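Local coordinates for variant surface glycoprotein MITat 1.13 (Trypanosoma brucei, PDB 6Z8H) that probably forms the dense glycoprotein coat on the parasite surface that lets the trypanosome evade the host immune response by antigenic variation, at residues Val70-Ala75 with Asp360-Leu365; Ala92-Ile97 with Asn288-Asn293; Ala136-Gly141 with Leu145-Thr150; Lys302-Lys307 with Asn326-Arg331. All blocks are in the same frame, centred on the assembly; numbering follows the deposited sequence.

Contact 1 of 4, residues Val70-Ala75 with Asp360-Leu365; sequences VTAALA and DTIDKL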
loop_
_atom_site.group_PDB
_atom_site.type_symbol
_atom_site.label_atom_id
_atom_site.label_comp_id
_atom_site.label_asym_id
_atom_site.label_seq_id
_atom_site.Cartn_x
_atom_site.Cartn_y
_atom_site.Cartn_z
ATOM N N VAL A 70 -28.141 -11.068 13.628
ATOM C CA VAL A 70 -29.413 -10.410 13.326
ATOM C C VAL A 70 -30.372 -11.398 12.686
ATOM O O VAL A 70 -31.557 -11.480 13.054
ATOM C CB VAL A 70 -29.192 -9.168 12.449
ATOM C CG1 VAL A 70 -30.518 -8.596 11.988
ATOM C CG2 VAL A 70 -28.390 -8.136 13.192
ATOM N N THR A 71 -29.881 -12.148 11.702
ATOM C CA THR A 71 -30.728 -13.094 10.993
ATOM C C THR A 71 -31.255 -14.162 11.935
ATOM O O THR A 71 -32.449 -14.464 11.947
ATOM C CB THR A 71 -29.939 -13.728 9.849
ATOM O OG1 THR A 71 -29.377 -12.712 8.989
ATOM C CG2 THR A 71 -30.799 -14.665 9.034
ATOM N N ALA A 72 -30.386 -14.725 12.763
ATOM C CA ALA A 72 -30.822 -15.742 13.712
ATOM C C ALA A 72 -31.786 -15.173 14.746
ATOM O O ALA A 72 -32.734 -15.849 15.149
ATOM C CB ALA A 72 -29.584 -16.347 14.388
ATOM N N ALA A 73 -31.515 -13.963 15.245
ATOM C CA ALA A 73 -32.398 -13.360 16.223
ATOM C C ALA A 73 -33.795 -13.211 15.669
ATOM O O ALA A 73 -34.760 -13.341 16.415
ATOM C CB ALA A 73 -31.861 -11.998 16.633
ATOM N N LEU A 74 -33.949 -12.984 14.375
ATOM C CA LEU A 74 -35.287 -12.834 13.802
ATOM C C LEU A 74 -35.955 -14.181 13.594
ATOM O O LEU A 74 -37.163 -14.317 13.830
ATOM C CB LEU A 74 -35.167 -12.149 12.443
ATOM C CG LEU A 74 -36.241 -11.166 12.039
ATOM C CD1 LEU A 74 -36.006 -9.891 12.873
ATOM C CD2 LEU A 74 -36.174 -10.895 10.558
ATOM N N ALA A 75 -35.179 -15.181 13.181
ATOM C CA ALA A 75 -35.736 -16.467 12.780
ATOM C C ALA A 75 -35.910 -17.471 13.912
ATOM O O ALA A 75 -36.767 -18.345 13.797
ATOM C CB ALA A 75 -34.830 -17.107 11.730
ATOM N N ASP A 360 -33.527 -23.694 4.959
ATOM C CA ASP A 360 -32.269 -24.346 5.296
ATOM C C ASP A 360 -31.611 -23.541 6.414
ATOM O O ASP A 360 -32.149 -22.536 6.885
ATOM C CB ASP A 360 -31.374 -24.478 4.061
ATOM C CG ASP A 360 -30.498 -25.726 4.102
ATOM O OD1 ASP A 360 -30.210 -26.236 5.210
ATOM O OD2 ASP A 360 -30.100 -26.203 3.021
ATOM N N THR A 361 -30.437 -23.986 6.841
ATOM C CA THR A 361 -29.800 -23.352 7.983
ATOM C C THR A 361 -28.971 -22.158 7.535
ATOM O O THR A 361 -28.558 -22.058 6.379
ATOM C CB THR A 361 -28.899 -24.336 8.724
ATOM O OG1 THR A 361 -27.712 -24.563 7.948
ATOM C CG2 THR A 361 -29.621 -25.650 8.965
ATOM N N ILE A 362 -28.733 -21.247 8.483
ATOM C CA ILE A 362 -27.844 -20.110 8.257
ATOM C C ILE A 362 -26.494 -20.587 7.746
ATOM O O ILE A 362 -25.923 -20.004 6.815
ATOM C CB ILE A 362 -27.708 -19.287 9.556
ATOM C CG1 ILE A 362 -28.989 -18.462 9.787
ATOM C CG2 ILE A 362 -26.465 -18.412 9.513
ATOM C CD1 ILE A 362 -28.980 -17.689 11.077
ATOM N N ASP A 363 -25.956 -21.648 8.351
ATOM C CA ASP A 363 -24.623 -22.100 7.971
ATOM C C ASP A 363 -24.595 -22.715 6.575
ATOM O O ASP A 363 -23.559 -22.658 5.907
ATOM C CB ASP A 363 -24.085 -23.079 9.010
ATOM C CG ASP A 363 -23.437 -22.372 10.194
ATOM O OD1 ASP A 363 -23.339 -21.122 10.170
ATOM O OD2 ASP A 363 -23.026 -23.060 11.143
ATOM N N LYS A 364 -25.708 -23.280 6.099
ATOM C CA LYS A 364 -25.742 -23.780 4.726
ATOM C C LYS A 364 -25.953 -22.640 3.732
ATOM O O LYS A 364 -25.313 -22.599 2.674
ATOM C CB LYS A 364 -26.821 -24.856 4.587
ATOM C CG LYS A 364 -26.498 -26.146 5.336
ATOM C CD LYS A 364 -26.189 -27.297 4.385
ATOM C CE LYS A 364 -25.303 -28.349 5.039
ATOM N NZ LYS A 364 -24.181 -28.747 4.135
ATOM N N LEU A 365 -26.815 -21.689 4.075
ATOM C CA LEU A 365 -27.051 -20.489 3.268
ATOM C C LEU A 365 -26.083 -19.391 3.707
ATOM O O LEU A 365 -26.461 -18.300 4.135
ATOM C CB LEU A 365 -28.500 -20.047 3.429
ATOM C CG LEU A 365 -29.526 -21.132 3.139
ATOM C CD1 LEU A 365 -30.936 -20.658 3.445
ATOM C CD2 LEU A 365 -29.411 -21.628 1.715
#
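Ile362 sends its CG1 arm beside the backbone N (chi1 -75°) and then stretches it out straight (chi2 177°), so that the terminal CD1 runs directly at helix 34-75. On the helix, Thr71 is turned (chi1 -54°) with its OG1 anti to the carbonyl carbon and beside the backbone N, while CG2 is anti to that N. Ala72, with nothing beyond CB, offers the other docking point. All the close approaches go through one methyl, Ile362 CD1: it lies 3.6 Å from Ala72 CB and 3.7 Å from Ala72 N, and it meets Thr71 CG2 more loosely at 4.1 Å, the side chains of Thr71 and Ile362 slipping past each other in opposite senses.

The short backbone turn behind Ile362 helps to fix where that arm starts. Strand 358-361 ends at Thr361, whose OG1 accepts a hydrogen bond from the backbone N of Lys364 at 3.0 Å, an ST motif that knits the chain just as it leaves the two-stranded sheet. Ile349 and Thr347 also pack on Ile362, while Trp371 and Ile375 of helix 368-383 lie against Thr71. The contact thus joins the end of the first long helix to the small sheet beside helix 368-383, the last one modelled.

Thr71 shows how a polar residue can serve an apolar interface: its OG1 is satisfied by Ser67 O one turn back in the same helix, and its methyl does the packing. With three buried residues meeting here, cohesion between the two segments rests on dispersion and the exclusion of water, and shape rather than directional bonding sets the fit.

Contact 2 of 4, residues Ala92-Ile97 with Asn288-Asn293; sequences ADILDI and NAVRAN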
loop_
_atom_site.group_PDB
_atom_site.type_symbol
_atom_site.label_atom_id
_atom_site.label_comp_id
_atom_site.label_asym_id
_atom_site.label_seq_id
_atom_site.Cartn_x
_atom_site.Cartn_y
_atom_site.Cartn_z
ATOM N N ALA A 92 -22.677 -5.096 17.847
ATOM C CA ALA A 92 -22.641 -3.848 17.084
ATOM C C ALA A 92 -21.536 -2.915 17.586
ATOM O O ALA A 92 -20.900 -2.216 16.792
ATOM C CB ALA A 92 -24.023 -3.183 17.143
ATOM N N ASP A 93 -21.344 -2.859 18.903
ATOM C CA ASP A 93 -20.262 -2.075 19.487
ATOM C C ASP A 93 -18.912 -2.579 18.983
ATOM O O ASP A 93 -18.069 -1.789 18.538
ATOM C CB ASP A 93 -20.323 -2.171 21.007
ATOM C CG ASP A 93 -21.319 -1.237 21.606
ATOM O OD1 ASP A 93 -21.718 -0.276 20.923
ATOM O OD2 ASP A 93 -21.685 -1.466 22.780
ATOM N N ILE A 94 -18.693 -3.895 19.049
ATOM C CA ILE A 94 -17.426 -4.467 18.596
ATOM C C ILE A 94 -17.170 -4.141 17.128
ATOM O O ILE A 94 -16.076 -3.713 16.743
ATOM C CB ILE A 94 -17.408 -5.980 18.862
ATOM C CG1 ILE A 94 -17.349 -6.247 20.377
ATOM C CG2 ILE A 94 -16.165 -6.590 18.163
ATOM C CD1 ILE A 94 -17.722 -7.669 20.756
ATOM N N LEU A 95 -18.186 -4.314 16.287
ATOM C CA LEU A 95 -17.998 -4.118 14.856
ATOM C C LEU A 95 -17.744 -2.653 14.548
ATOM O O LEU A 95 -16.904 -2.321 13.708
ATOM C CB LEU A 95 -19.243 -4.623 14.121
ATOM C CG LEU A 95 -19.295 -4.499 12.612
ATOM C CD1 LEU A 95 -18.031 -5.069 12.001
ATOM C CD2 LEU A 95 -20.564 -5.163 12.066
ATOM N N ASP A 96 -18.490 -1.750 15.170
ATOM C CA ASP A 96 -18.305 -0.330 14.900
ATOM C C ASP A 96 -16.904 0.124 15.307
ATOM O O ASP A 96 -16.242 0.861 14.568
ATOM C CB ASP A 96 -19.398 0.492 15.590
ATOM C CG ASP A 96 -19.497 1.892 15.031
ATOM O OD1 ASP A 96 -19.887 2.038 13.852
ATOM O OD2 ASP A 96 -19.235 2.852 15.769
ATOM N N ILE A 97 -16.450 -0.293 16.490
ATOM C CA ILE A 97 -15.118 0.099 16.952
ATOM C C ILE A 97 -14.054 -0.488 16.030
ATOM O O ILE A 97 -13.082 0.188 15.647
ATOM C CB ILE A 97 -14.911 -0.318 18.423
ATOM C CG1 ILE A 97 -15.704 0.589 19.356
ATOM C CG2 ILE A 97 -13.387 -0.294 18.742
ATOM C CD1 ILE A 97 -16.028 -0.051 20.677
ATOM N N ASN A 288 -15.080 -13.125 25.788
ATOM C CA ASN A 288 -14.523 -12.077 26.636
ATOM C C ASN A 288 -14.734 -10.686 26.053
ATOM O O ASN A 288 -14.754 -9.703 26.801
ATOM C CB ASN A 288 -13.030 -12.314 26.864
ATOM C CG ASN A 288 -12.755 -13.524 27.747
ATOM O OD1 ASN A 288 -13.544 -13.870 28.642
ATOM N ND2 ASN A 288 -11.630 -14.175 27.498
ATOM N N ALA A 289 -14.908 -10.577 24.736
ATOM C CA ALA A 289 -15.185 -9.274 24.153
ATOM C C ALA A 289 -16.630 -8.860 24.382
ATOM O O ALA A 289 -16.925 -7.663 24.463
ATOM C CB ALA A 289 -14.926 -9.311 22.648
ATOM N N VAL A 290 -17.542 -9.824 24.473
ATOM C CA VAL A 290 -18.961 -9.547 24.693
ATOM C C VAL A 290 -19.291 -9.419 26.172
ATOM O O VAL A 290 -20.040 -8.520 26.567
ATOM C CB VAL A 290 -19.786 -10.671 24.036
ATOM C CG1 VAL A 290 -21.197 -10.564 24.438
ATOM C CG2 VAL A 290 -19.633 -10.624 22.531
ATOM N N ARG A 291 -18.754 -10.316 26.995
ATOM C CA ARG A 291 -19.114 -10.503 28.427
ATOM C C ARG A 291 -18.864 -9.223 29.223
ATOM O O ARG A 291 -19.480 -9.081 30.299
ATOM C CB ARG A 291 -18.341 -11.686 29.021
ATOM C CG ARG A 291 -17.411 -11.334 30.173
ATOM C CD ARG A 291 -16.441 -12.458 30.488
ATOM N NE ARG A 291 -17.096 -13.612 31.087
ATOM C CZ ARG A 291 -17.535 -13.661 32.340
ATOM N NH1 ARG A 291 -17.393 -12.614 33.133
ATOM N NH2 ARG A 291 -18.115 -14.757 32.794
ATOM N N ALA A 292 -18.004 -8.331 28.731
ATOM C CA ALA A 292 -17.685 -7.114 29.465
ATOM C C ALA A 292 -18.645 -5.979 29.153
ATOM O O ALA A 292 -18.715 -5.015 29.927
ATOM C CB ALA A 292 -16.248 -6.681 29.167
ATOM N N ASN A 293 -19.421 -6.099 28.089
ATOM C CA ASN A 293 -20.224 -4.985 27.632
ATOM C C ASN A 293 -21.439 -4.798 28.531
ATOM O O ASN A 293 -22.202 -5.751 28.750
ATOM C CB ASN A 293 -20.652 -5.192 26.190
ATOM C CG ASN A 293 -21.129 -3.914 25.557
ATOM O OD1 ASN A 293 -21.984 -3.204 26.100
ATOM N ND2 ASN A 293 -20.605 -3.623 24.403
#
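Ala289, early in 288-293, turns its CB toward helix 78-129 and meets Ile94 CD1 at 3.8 Å. Ile94 CD1 lies equally close, 3.8 Å, to Ala289 O, so the isoleucine tip rests on both side chain and backbone of one residue. Next along, Val290 takes part through one branch: with CG1 anti to its backbone N (chi1 170°), CG2 is left beside that N and comes 3.9 Å from Ile94 CD1. One methyl thus spans two successive residues of the short helix, while Leu87 and Ala90 give Val290 further cover from the long one.

At Asn293 the chemistry becomes polar. Its ND2 donates to Asp93 OD2 at 2.9 Å, nearly straight at 168°, and OD2 accepts with its anti lone pair, the one away from the other oxygen. Amide and carboxylate are almost coplanar, 8° apart. Asp93 OD2 also receives the salt bridge of Lys295 NZ, a combination likely to stabilise its negative charge. The other end of the amide is equally employed, since Asn293 OD1 accepts from Lys295 N.

This is the N-cap of helix 294-304, here with the capping residue doubling as an anchor: two short successive helices, 287-291 and 294-304, joined by a tight link and fastened to the side of the long helical hairpin that forms the core of this glycoprotein.

Contact 3 of 4, residues Ala136-Gly141 with Leu145-Thr150; sequences AKIEFG and LRLTKT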
loop_
_atom_site.group_PDB
_atom_site.type_symbol
_atom_site.label_atom_id
_atom_site.label_comp_id
_atom_site.label_asym_id
_atom_site.label_seq_id
_atom_site.Cartn_x
_atom_site.Cartn_y
_atom_site.Cartn_z
ATOM N N ALA A 136 39.802 3.627 -14.099
ATOM C CA ALA A 136 40.520 3.754 -15.362
ATOM C C ALA A 136 41.989 3.599 -15.035
ATOM O O ALA A 136 42.495 4.327 -14.189
ATOM C CB ALA A 136 40.282 5.131 -15.959
ATOM N N LYS A 137 42.660 2.662 -15.689
ATOM C CA LYS A 137 44.075 2.423 -15.419
ATOM C C LYS A 137 44.851 2.561 -16.720
ATOM O O LYS A 137 44.691 1.741 -17.627
ATOM C CB LYS A 137 44.281 1.053 -14.782
ATOM C CG LYS A 137 45.704 0.805 -14.284
ATOM C CD LYS A 137 45.771 -0.484 -13.445
ATOM C CE LYS A 137 46.764 -1.453 -14.059
ATOM N NZ LYS A 137 47.667 -2.023 -13.023
ATOM N N ILE A 138 45.643 3.619 -16.811
ATOM C CA ILE A 138 46.554 3.823 -17.932
ATOM C C ILE A 138 47.895 3.188 -17.606
ATOM O O ILE A 138 48.472 3.443 -16.541
ATOM C CB ILE A 138 46.725 5.322 -18.220
ATOM C CG1 ILE A 138 45.405 5.931 -18.677
ATOM C CG2 ILE A 138 47.869 5.534 -19.241
ATOM C CD1 ILE A 138 45.387 7.441 -18.625
ATOM N N GLU A 139 48.390 2.360 -18.523
ATOM C CA GLU A 139 49.760 1.860 -18.492
ATOM C C GLU A 139 50.436 2.368 -19.756
ATOM O O GLU A 139 50.094 1.945 -20.863
ATOM C CB GLU A 139 49.775 0.338 -18.445
ATOM C CG GLU A 139 48.878 -0.271 -17.385
ATOM C CD GLU A 139 48.824 -1.777 -17.513
ATOM O OE1 GLU A 139 49.426 -2.300 -18.476
ATOM O OE2 GLU A 139 48.193 -2.428 -16.653
ATOM N N PHE A 140 51.373 3.288 -19.595
ATOM C CA PHE A 140 51.950 3.951 -20.762
ATOM C C PHE A 140 52.766 3.038 -21.675
ATOM O O PHE A 140 53.015 3.426 -22.823
ATOM C CB PHE A 140 52.732 5.167 -20.305
ATOM C CG PHE A 140 51.872 6.372 -20.048
ATOM C CD1 PHE A 140 51.331 7.094 -21.105
ATOM C CD2 PHE A 140 51.586 6.771 -18.756
ATOM C CE1 PHE A 140 50.557 8.205 -20.882
ATOM C CE2 PHE A 140 50.805 7.876 -18.522
ATOM C CZ PHE A 140 50.284 8.597 -19.586
ATOM N N GLY A 141 53.106 1.822 -21.244
ATOM C CA GLY A 141 53.604 0.798 -22.136
ATOM C C GLY A 141 55.111 0.577 -22.127
ATOM O O GLY A 141 55.553 -0.519 -22.481
ATOM N N LEU A 145 55.139 8.191 -24.188
ATOM C CA LEU A 145 54.002 8.755 -23.463
ATOM C C LEU A 145 52.861 9.151 -24.398
ATOM O O LEU A 145 51.960 9.902 -23.990
ATOM C CB LEU A 145 54.431 9.967 -22.631
ATOM C CG LEU A 145 55.225 9.812 -21.328
ATOM C CD1 LEU A 145 54.336 9.248 -20.234
ATOM C CD2 LEU A 145 56.498 8.982 -21.487
ATOM N N ARG A 146 52.863 8.651 -25.636
ATOM C CA ARG A 146 51.677 8.777 -26.471
ATOM C C ARG A 146 50.516 7.960 -25.871
ATOM O O ARG A 146 50.706 7.058 -25.045
ATOM C CB ARG A 146 51.975 8.368 -27.910
ATOM C CG ARG A 146 53.029 9.267 -28.566
ATOM C CD ARG A 146 53.144 9.019 -30.071
ATOM N NE ARG A 146 53.952 10.023 -30.765
ATOM C CZ ARG A 146 54.288 9.935 -32.044
ATOM N NH1 ARG A 146 53.864 8.902 -32.765
ATOM N NH2 ARG A 146 55.049 10.874 -32.603
ATOM N N LEU A 147 49.295 8.289 -26.283
ATOM C CA LEU A 147 48.119 7.689 -25.664
ATOM C C LEU A 147 47.092 7.353 -26.731
ATOM O O LEU A 147 46.734 8.209 -27.548
ATOM C CB LEU A 147 47.520 8.641 -24.615
ATOM C CG LEU A 147 46.450 8.095 -23.663
ATOM C CD1 LEU A 147 46.949 6.842 -23.004
ATOM C CD2 LEU A 147 46.128 9.158 -22.648
ATOM N N THR A 148 46.626 6.105 -26.703
ATOM C CA THR A 148 45.401 5.705 -27.378
ATOM C C THR A 148 44.641 4.812 -26.418
ATOM O O THR A 148 45.117 4.486 -25.328
ATOM C CB THR A 148 45.632 4.930 -28.688
ATOM O OG1 THR A 148 46.052 3.589 -28.393
ATOM C CG2 THR A 148 46.618 5.651 -29.604
ATOM N N LYS A 149 43.465 4.374 -26.853
ATOM C CA LYS A 149 42.655 3.516 -26.003
ATOM C C LYS A 149 43.389 2.258 -25.568
ATOM O O LYS A 149 43.105 1.717 -24.496
ATOM C CB LYS A 149 41.341 3.158 -26.709
ATOM C CG LYS A 149 40.510 2.030 -26.063
ATOM C CD LYS A 149 39.816 2.460 -24.822
ATOM C CE LYS A 149 39.034 1.309 -24.194
ATOM N NZ LYS A 149 37.967 0.745 -25.073
ATOM N N THR A 150 44.330 1.764 -26.368
ATOM C CA THR A 150 44.946 0.499 -26.013
ATOM C C THR A 150 45.833 0.583 -24.776
ATOM O O THR A 150 46.226 -0.463 -24.248
ATOM C CB THR A 150 45.739 -0.040 -27.206
ATOM O OG1 THR A 150 46.915 0.736 -27.403
ATOM C CG2 THR A 150 44.940 0.013 -28.493
#
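The Phe140 ring is sandwiched between methyl groups, Leu145 CD1 over the centre of one face and Ile138 CG2 over the centre of the other, each 3.7 Å from the ring plane. At its edge, in the plane, sits Arg146 O, 4.0 Å from Phe140 CD1. The setting is a beta-hairpin whose long loop, between strands 135-139 and 152-155, folds back over the strand it has just left, at one border, within this chain, of an antiparallel sheet.

The approach of Leu145 is a textbook CH-pi contact, with CD1 only 9° off the ring normal. Ile138 reaches the opposite face from within the ring's own segment, two residues earlier in the chain. It also meets the loop directly, its CG2 lying 4.1 Å from Leu147 CD1, with the two side chains at about a right angle. Leu147 arrives there because its CG stands anti to the backbone N (chi1 -168°). The same Leu147 CD1 comes obliquely to Phe140 CE1 at 4.4 Å.

Around this apolar kernel polar groups secure the turn. Lys151 NZ hydrogen-bonds to both Phe140 O and Arg146 O, tying together the two arms of the loop, and Val216 packs against both Phe140 and Leu145. The second subunit adds its own hold: Leu147 packs on Leu222 of that chain, and Lys149 NZ bonds to Ile249 O and His250 ND1 there.

Past Leu147 the loop tightens into an ST turn, in which Thr148 OG1 accepts a hydrogen bond from the backbone N of Thr150 at 3.2 Å.

Contact 4 of 4, residues Lys302-Lys307 with Asn326-Arg331; sequences KALLNK and NSAYGR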
loop_
_atom_site.group_PDB
_atom_site.type_symbol
_atom_site.label_atom_id
_atom_site.label_comp_id
_atom_site.label_asym_id
_atom_site.label_seq_id
_atom_site.Cartn_x
_atom_site.Cartn_y
_atom_site.Cartn_z
ATOM N N LYS A 302 -32.922 -8.351 30.851
ATOM C CA LYS A 302 -34.178 -8.085 30.166
ATOM C C LYS A 302 -34.743 -9.348 29.531
ATOM O O LYS A 302 -35.955 -9.593 29.594
ATOM C CB LYS A 302 -33.958 -7.010 29.086
ATOM C CG LYS A 302 -33.652 -5.608 29.633
ATOM C CD LYS A 302 -32.962 -4.691 28.672
ATOM C CE LYS A 302 -33.838 -3.944 27.815
ATOM N NZ LYS A 302 -34.876 -3.136 28.531
ATOM N N ALA A 303 -33.888 -10.141 28.884
ATOM C CA ALA A 303 -34.323 -11.238 28.032
ATOM C C ALA A 303 -34.267 -12.591 28.719
ATOM O O ALA A 303 -35.041 -13.480 28.357
ATOM C CB ALA A 303 -33.464 -11.290 26.756
ATOM N N LEU A 304 -33.344 -12.792 29.668
ATOM C CA LEU A 304 -33.168 -14.090 30.302
ATOM C C LEU A 304 -33.631 -14.143 31.750
ATOM O O LEU A 304 -33.757 -15.247 32.284
ATOM C CB LEU A 304 -31.708 -14.545 30.208
ATOM C CG LEU A 304 -31.235 -14.883 28.791
ATOM C CD1 LEU A 304 -29.709 -15.080 28.731
ATOM C CD2 LEU A 304 -31.938 -16.122 28.267
ATOM N N LEU A 305 -33.881 -13.001 32.400
ATOM C CA LEU A 305 -34.395 -12.980 33.767
ATOM C C LEU A 305 -35.797 -12.384 33.842
ATOM O O LEU A 305 -36.247 -12.006 34.931
ATOM C CB LEU A 305 -33.448 -12.212 34.683
ATOM C CG LEU A 305 -32.087 -12.859 34.890
ATOM C CD1 LEU A 305 -31.217 -12.014 35.810
ATOM C CD2 LEU A 305 -32.242 -14.273 35.455
ATOM N N ASN A 306 -36.500 -12.291 32.712
ATOM C CA ASN A 306 -37.922 -11.920 32.698
ATOM C C ASN A 306 -38.151 -10.532 33.301
ATOM O O ASN A 306 -39.153 -10.288 33.979
ATOM C CB ASN A 306 -38.782 -12.979 33.413
ATOM C CG ASN A 306 -40.282 -12.864 33.098
ATOM O OD1 ASN A 306 -40.667 -12.565 31.963
ATOM N ND2 ASN A 306 -41.135 -13.124 34.110
ATOM N N LYS A 307 -37.222 -9.613 33.062
ATOM C CA LYS A 307 -37.337 -8.223 33.508
ATOM C C LYS A 307 -37.110 -7.289 32.329
ATOM O O LYS A 307 -36.114 -6.549 32.273
ATOM C CB LYS A 307 -36.365 -7.916 34.647
ATOM N N ASN A 326 -24.520 -18.502 32.752
ATOM C CA ASN A 326 -24.054 -19.884 32.712
ATOM C C ASN A 326 -25.052 -20.807 32.019
ATOM O O ASN A 326 -24.651 -21.718 31.290
ATOM C CB ASN A 326 -23.788 -20.393 34.126
ATOM C CG ASN A 326 -22.630 -19.679 34.812
ATOM O OD1 ASN A 326 -21.804 -19.031 34.173
ATOM N ND2 ASN A 326 -22.546 -19.844 36.135
ATOM N N SER A 327 -26.354 -20.597 32.235
ATOM C CA SER A 327 -27.354 -21.446 31.587
ATOM C C SER A 327 -27.383 -21.207 30.087
ATOM O O SER A 327 -27.574 -22.144 29.296
ATOM C CB SER A 327 -28.739 -21.162 32.175
ATOM O OG SER A 327 -28.819 -21.598 33.516
ATOM N N ALA A 328 -27.193 -19.960 29.674
ATOM C CA ALA A 328 -27.345 -19.636 28.268
ATOM C C ALA A 328 -26.099 -19.953 27.460
ATOM O O ALA A 328 -26.220 -20.330 26.291
ATOM C CB ALA A 328 -27.688 -18.156 28.085
ATOM N N TYR A 329 -24.906 -19.795 28.039
ATOM C CA TYR A 329 -23.674 -19.859 27.261
ATOM C C TYR A 329 -22.680 -20.882 27.799
ATOM O O TYR A 329 -21.527 -20.872 27.383
ATOM C CB TYR A 329 -23.010 -18.465 27.163
ATOM C CG TYR A 329 -23.959 -17.367 26.784
ATOM C CD1 TYR A 329 -24.462 -17.296 25.507
ATOM C CD2 TYR A 329 -24.352 -16.399 27.699
ATOM C CE1 TYR A 329 -25.399 -16.330 25.161
ATOM C CE2 TYR A 329 -25.251 -15.428 27.358
ATOM C CZ TYR A 329 -25.732 -15.349 26.059
ATOM O OH TYR A 329 -26.684 -14.371 25.742
ATOM N N GLY A 330 -23.112 -21.787 28.665
ATOM C CA GLY A 330 -22.214 -22.619 29.423
ATOM C C GLY A 330 -21.558 -21.840 30.547
ATOM O O GLY A 330 -21.556 -20.609 30.574
ATOM N N ARG A 331 -20.978 -22.588 31.487
ATOM C CA ARG A 331 -20.391 -21.984 32.680
ATOM C C ARG A 331 -19.344 -20.949 32.277
ATOM O O ARG A 331 -18.383 -21.266 31.568
ATOM C CB ARG A 331 -19.773 -23.066 33.575
ATOM C CG ARG A 331 -19.175 -22.528 34.857
ATOM C CD ARG A 331 -18.968 -23.641 35.881
ATOM N NE ARG A 331 -20.224 -24.304 36.224
ATOM C CZ ARG A 331 -21.083 -23.858 37.139
ATOM N NH1 ARG A 331 -20.828 -22.739 37.805
ATOM N NH2 ARG A 331 -22.206 -24.525 37.384
#
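One leucine, Leu304, reaches from the C-terminal part of helix 294-304 across to Ala328 and Tyr329. Just before it, Ala303 spends its carbonyl on Arg82 NH1 of helix 78-129 and packs on Leu380 of the second subunit. At Leu304 the CG lies beside the backbone N (chi1 -68°) and the chain beyond it is extended (chi2 170°), which brings CD1 forward to Ala328 CB at 3.7 Å. This methyl-to-methyl meeting carries most of the contact. Leu304 CD1 also comes 4.3 Å from Tyr329 OH, a loose approach to a hydroxyl already engaged by Lys83 O.

The pairing is one of helix against helix: 294-304 and 318-329, successive in the chain, bring their C-terminal ends together beside the long helix 78-129. Ala328 works in two directions, since its CB also lies 3.7 Å above the plane of the Tyr329 ring, over its centre. Gly330, with positive phi, is the first residue to leave helical geometry after Tyr329.

Following Leu304, Leu305 turns from this interface to the flank of helix 318-329, packing on Val321 and Ala324.

Contacts 1, 2 and 4 gather at one end of the elongated molecule. The centres of contacts 2 and 4 are about 18 Å apart, and the centre of contact 1 lies about 21 Å from each of theirs. Contact 3 belongs to the opposite end, its centre about 87 Å from that of contact 1 and about 96 Å from that of contact 4. The helical hairpin 34-75 and 78-129 bridges this span: contact 1 uses its first helix, contact 2 its second, and strand 135-139 of contact 3 follows in the chain. Helix 294-304, capped in contact 2, runs on toward contact 4. All four contacts touch the second subunit, so each packing site lies close to the dimer interface.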